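Local coordinates for HTH marR-type domain-containing protein (Streptococcus agalactiae serotype III, PDB 7DVR), which senses heme, which it binds through iron coordination, and probably regulates transcription as a DNA-binding factor of the MarR family, at residues A[35-40]-A[56-61]. Sequence-based numbering, arbitrary orientation.
Sequences QGHLVM and EEILHI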
ATOM      1  N   GLN A  35      12.318  -9.687 -14.504  1.00 50.21           N
ATOM      2  CA  GLN A  35      13.635 -10.139 -15.004  1.00 46.75           C
ATOM      3  C   GLN A  35      14.062 -11.347 -14.181  1.00 46.98           C
ATOM      4  O   GLN A  35      14.388 -12.364 -14.785  1.00 43.66           O
ATOM      5  CB  GLN A  35      14.591  -8.970 -15.004  1.00 51.44           C
ATOM      6  CG  GLN A  35      14.207  -7.968 -16.060  1.00 50.81           C
ATOM      7  CD  GLN A  35      15.135  -6.793 -16.149  1.00 48.28           C
ATOM      8  OE1 GLN A  35      14.720  -5.629 -16.066  1.00 52.91           O
ATOM      9  NE2 GLN A  35      16.394  -7.087 -16.342  1.00 49.62           N
ATOM     10  N   GLY A  36      14.011 -11.239 -12.854  1.00 45.36           N
ATOM     11  CA  GLY A  36      14.328 -12.355 -11.948  1.00 45.22           C
ATOM     12  C   GLY A  36      13.590 -13.606 -12.323  1.00 47.13           C
ATOM     13  O   GLY A  36      14.174 -14.692 -12.296  1.00 46.63           O
ATOM     14  N   HIS A  37      12.311 -13.466 -12.564  1.00 44.72           N
ATOM     15  CA  HIS A  37      11.440 -14.640 -12.753  1.00 46.94           C
ATOM     16  C   HIS A  37      11.956 -15.420 -13.953  1.00 46.12           C
ATOM     17  O   HIS A  37      12.076 -16.639 -13.870  1.00 47.34           O
ATOM     18  CB  HIS A  37       9.988 -14.202 -12.899  1.00 48.45           C
ATOM     19  CG  HIS A  37       9.054 -15.374 -12.832  1.00 54.82           C
ATOM     20  ND1 HIS A  37       8.690 -15.945 -11.639  1.00 57.76           N
ATOM     21  CD2 HIS A  37       8.449 -16.113 -13.773  1.00 56.73           C
ATOM     22  CE1 HIS A  37       7.897 -16.971 -11.833  1.00 58.97           C
ATOM     23  NE2 HIS A  37       7.727 -17.099 -13.136  1.00 57.74           N
ATOM     24  N   LEU A  38      12.207 -14.715 -15.038  1.00 45.40           N
ATOM     25  CA  LEU A  38      12.645 -15.346 -16.313  1.00 44.35           C
ATOM     26  C   LEU A  38      14.083 -15.893 -16.150  1.00 41.27           C
ATOM     27  O   LEU A  38      14.406 -16.896 -16.698  1.00 37.88           O
ATOM     28  CB  LEU A  38      12.584 -14.327 -17.458  1.00 45.65           C
ATOM     29  CG  LEU A  38      11.181 -13.937 -17.947  1.00 50.82           C
ATOM     30  CD1 LEU A  38      11.205 -13.142 -19.250  1.00 50.92           C
ATOM     31  CD2 LEU A  38      10.262 -15.137 -18.081  1.00 48.20           C
ATOM     32  N   VAL A  39      14.964 -15.257 -15.390  1.00 37.53           N
ATOM     33  CA  VAL A  39      16.377 -15.693 -15.278  1.00 37.79           C
ATOM     34  C   VAL A  39      16.372 -16.980 -14.498  1.00 39.39           C
ATOM     35  O   VAL A  39      17.041 -17.921 -14.872  1.00 38.93           O
ATOM     36  CB  VAL A  39      17.211 -14.631 -14.503  1.00 39.34           C
ATOM     37  CG1 VAL A  39      18.474 -15.183 -13.844  1.00 41.76           C
ATOM     38  CG2 VAL A  39      17.493 -13.449 -15.405  1.00 38.67           C
ATOM     39  N   MET A  40      15.586 -17.008 -13.442  1.00 41.49           N
ATOM     40  CA  MET A  40      15.540 -18.217 -12.610  1.00 43.77           C
ATOM     41  C   MET A  40      14.861 -19.355 -13.403  1.00 45.74           C
ATOM     42  O   MET A  40      15.195 -20.549 -13.184  1.00 47.83           O
ATOM     43  CB  MET A  40      14.758 -17.937 -11.343  1.00 45.78           C
ATOM     44  CG  MET A  40      15.347 -16.885 -10.482  1.00 47.05           C
ATOM     45  SD  MET A  40      17.107 -17.217 -10.213  1.00 49.43           S
ATOM     46  CE  MET A  40      17.048 -18.707  -9.221  1.00 49.11           C
ATOM     47  N   GLU A  56       5.981 -14.447 -22.734  1.00 58.44           N
ATOM     48  CA  GLU A  56       4.579 -13.926 -22.645  1.00 58.62           C
ATOM     49  C   GLU A  56       3.696 -14.892 -21.847  1.00 60.81           C
ATOM     50  O   GLU A  56       2.998 -14.471 -20.911  1.00 64.00           O
ATOM     51  CB  GLU A  56       3.908 -13.781 -24.019  1.00 59.79           C
ATOM     52  CG  GLU A  56       4.559 -12.789 -24.960  1.00 60.17           C
ATOM     53  CD  GLU A  56       4.260 -12.972 -26.442  1.00 61.51           C
ATOM     54  OE1 GLU A  56       3.171 -13.368 -26.779  1.00 62.29           O
ATOM     55  OE2 GLU A  56       5.145 -12.699 -27.243  1.00 66.02           O
ATOM     56  N   GLU A  57       3.669 -16.160 -22.243  1.00 59.14           N
ATOM     57  CA  GLU A  57       2.766 -17.117 -21.583  1.00 60.68           C
ATOM     58  C   GLU A  57       3.159 -17.256 -20.133  1.00 58.38           C
ATOM     59  O   GLU A  57       2.269 -17.276 -19.337  1.00 58.60           O
ATOM     60  CB  GLU A  57       2.725 -18.469 -22.283  1.00 61.57           C
ATOM     61  CG  GLU A  57       1.908 -18.398 -23.538  1.00 68.48           C
ATOM     62  CD  GLU A  57       2.175 -19.519 -24.523  1.00 73.24           C
ATOM     63  OE1 GLU A  57       2.077 -20.695 -24.119  1.00 76.28           O
ATOM     64  OE2 GLU A  57       2.451 -19.217 -25.688  1.00 75.65           O
ATOM     65  N   ILE A  58       4.447 -17.394 -19.838  1.00 58.29           N
ATOM     66  CA  ILE A  58       4.935 -17.650 -18.450  1.00 59.92           C
ATOM     67  C   ILE A  58       4.587 -16.482 -17.530  1.00 61.79           C
ATOM     68  O   ILE A  58       4.318 -16.734 -16.340  1.00 64.81           O
ATOM     69  CB  ILE A  58       6.448 -17.887 -18.443  1.00 61.15           C
ATOM     70  CG1 ILE A  58       6.842 -19.174 -19.171  1.00 62.76           C
ATOM     71  CG2 ILE A  58       6.986 -17.895 -17.027  1.00 61.31           C
ATOM     72  CD1 ILE A  58       8.296 -19.165 -19.648  1.00 64.06           C
ATOM     73  N   LEU A  59       4.631 -15.247 -18.027  1.00 61.85           N
ATOM     74  CA  LEU A  59       4.354 -14.052 -17.178  1.00 62.77           C
ATOM     75  C   LEU A  59       2.959 -13.454 -17.423  1.00 64.65           C
ATOM     76  O   LEU A  59       2.671 -12.384 -16.871  1.00 66.35           O
ATOM     77  CB  LEU A  59       5.414 -13.017 -17.501  1.00 63.26           C
ATOM     78  CG  LEU A  59       6.835 -13.417 -17.142  1.00 62.98           C
ATOM     79  CD1 LEU A  59       7.773 -12.345 -17.648  1.00 63.19           C
ATOM     80  CD2 LEU A  59       7.011 -13.604 -15.630  1.00 64.57           C
ATOM     81  N   HIS A  60       2.147 -14.060 -18.276  1.00 64.26           N
ATOM     82  CA  HIS A  60       0.789 -13.555 -18.605  1.00 68.73           C
ATOM     83  C   HIS A  60       0.849 -12.083 -19.021  1.00 65.92           C
ATOM     84  O   HIS A  60       0.079 -11.268 -18.503  1.00 66.15           O
ATOM     85  CB  HIS A  60      -0.162 -13.733 -17.414  1.00 75.63           C
ATOM     86  CG  HIS A  60      -0.127 -15.086 -16.795  1.00 79.45           C
ATOM     87  ND1 HIS A  60       0.568 -15.342 -15.628  1.00 83.88           N
ATOM     88  CD2 HIS A  60      -0.698 -16.255 -17.162  1.00 83.53           C
ATOM     89  CE1 HIS A  60       0.425 -16.611 -15.296  1.00 83.71           C
ATOM     90  NE2 HIS A  60      -0.354 -17.197 -16.226  1.00 84.29           N
ATOM     91  N   ILE A  61       1.692 -11.760 -19.981  1.00 63.69           N
ATOM     92  CA  ILE A  61       1.815 -10.377 -20.504  1.00 62.24           C
ATOM     93  C   ILE A  61       1.657 -10.397 -22.014  1.00 60.93           C
ATOM     94  O   ILE A  61       1.746 -11.461 -22.642  1.00 66.09           O
ATOM     95  CB  ILE A  61       3.167  -9.767 -20.076  1.00 61.19           C
ATOM     96  CG1 ILE A  61       4.348 -10.642 -20.513  1.00 61.05           C
ATOM     97  CG2 ILE A  61       3.187  -9.476 -18.576  1.00 61.89           C
ATOM     98  CD1 ILE A  61       5.712  -9.952 -20.448  1.00 62.13           C
TER
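His37 and Leu38, neighbours on helix 34-44, meet Ile58 and Leu59 in the last turn of helix 52-59 entirely through side chains, with no hydrogen bond between them. His37 has CG anti to its backbone N (chi1 -169°), and its side chain slides past that of Leu59 in the opposite direction. From the backbone outward, His37 CB lies 4.1 Å from Leu59 CD2 and His37 CG 3.9 Å from the same methyl. The approach is tightest at His37 CD2, 3.4 Å from Leu59 CD2, which reaches the ring obliquely. At the tip, His37 NE2 is 4.0 Å from Ile58 CG2, a methyl at the ring edge, in plane, that also touches His37 CD2. On the other side of the imidazole, ND1 is hydrogen-bonded to Glu2 OE1 of the second subunit, a bond that would help to hold the ring in this rotation and links helix 34-44 to that subunit. Both helices belong to the winged helix-turn-helix domain of the MarR fold, where helix 52-59 is the first helix of the helix-turn-helix and helix 63-75 the second, the probable recognition helix. Leu59 divides its two methyls between the neighbours: while CD2 faces His37, CD1 packs against Leu38, 3.8 Å from Leu38 CD2, and the two leucines cross obliquely. Leu38 is buried, also touching Leu69 of helix 63-75 and Met50 of strand 50-51. Past Leu59 the chain turns at His60, whose positive phi (52°) belongs to a Schellman motif, with Ile61 N bonded back to Glu56 O at 3.1 Å and, weakly, His60 N to Glu57 O at 3.4 Å.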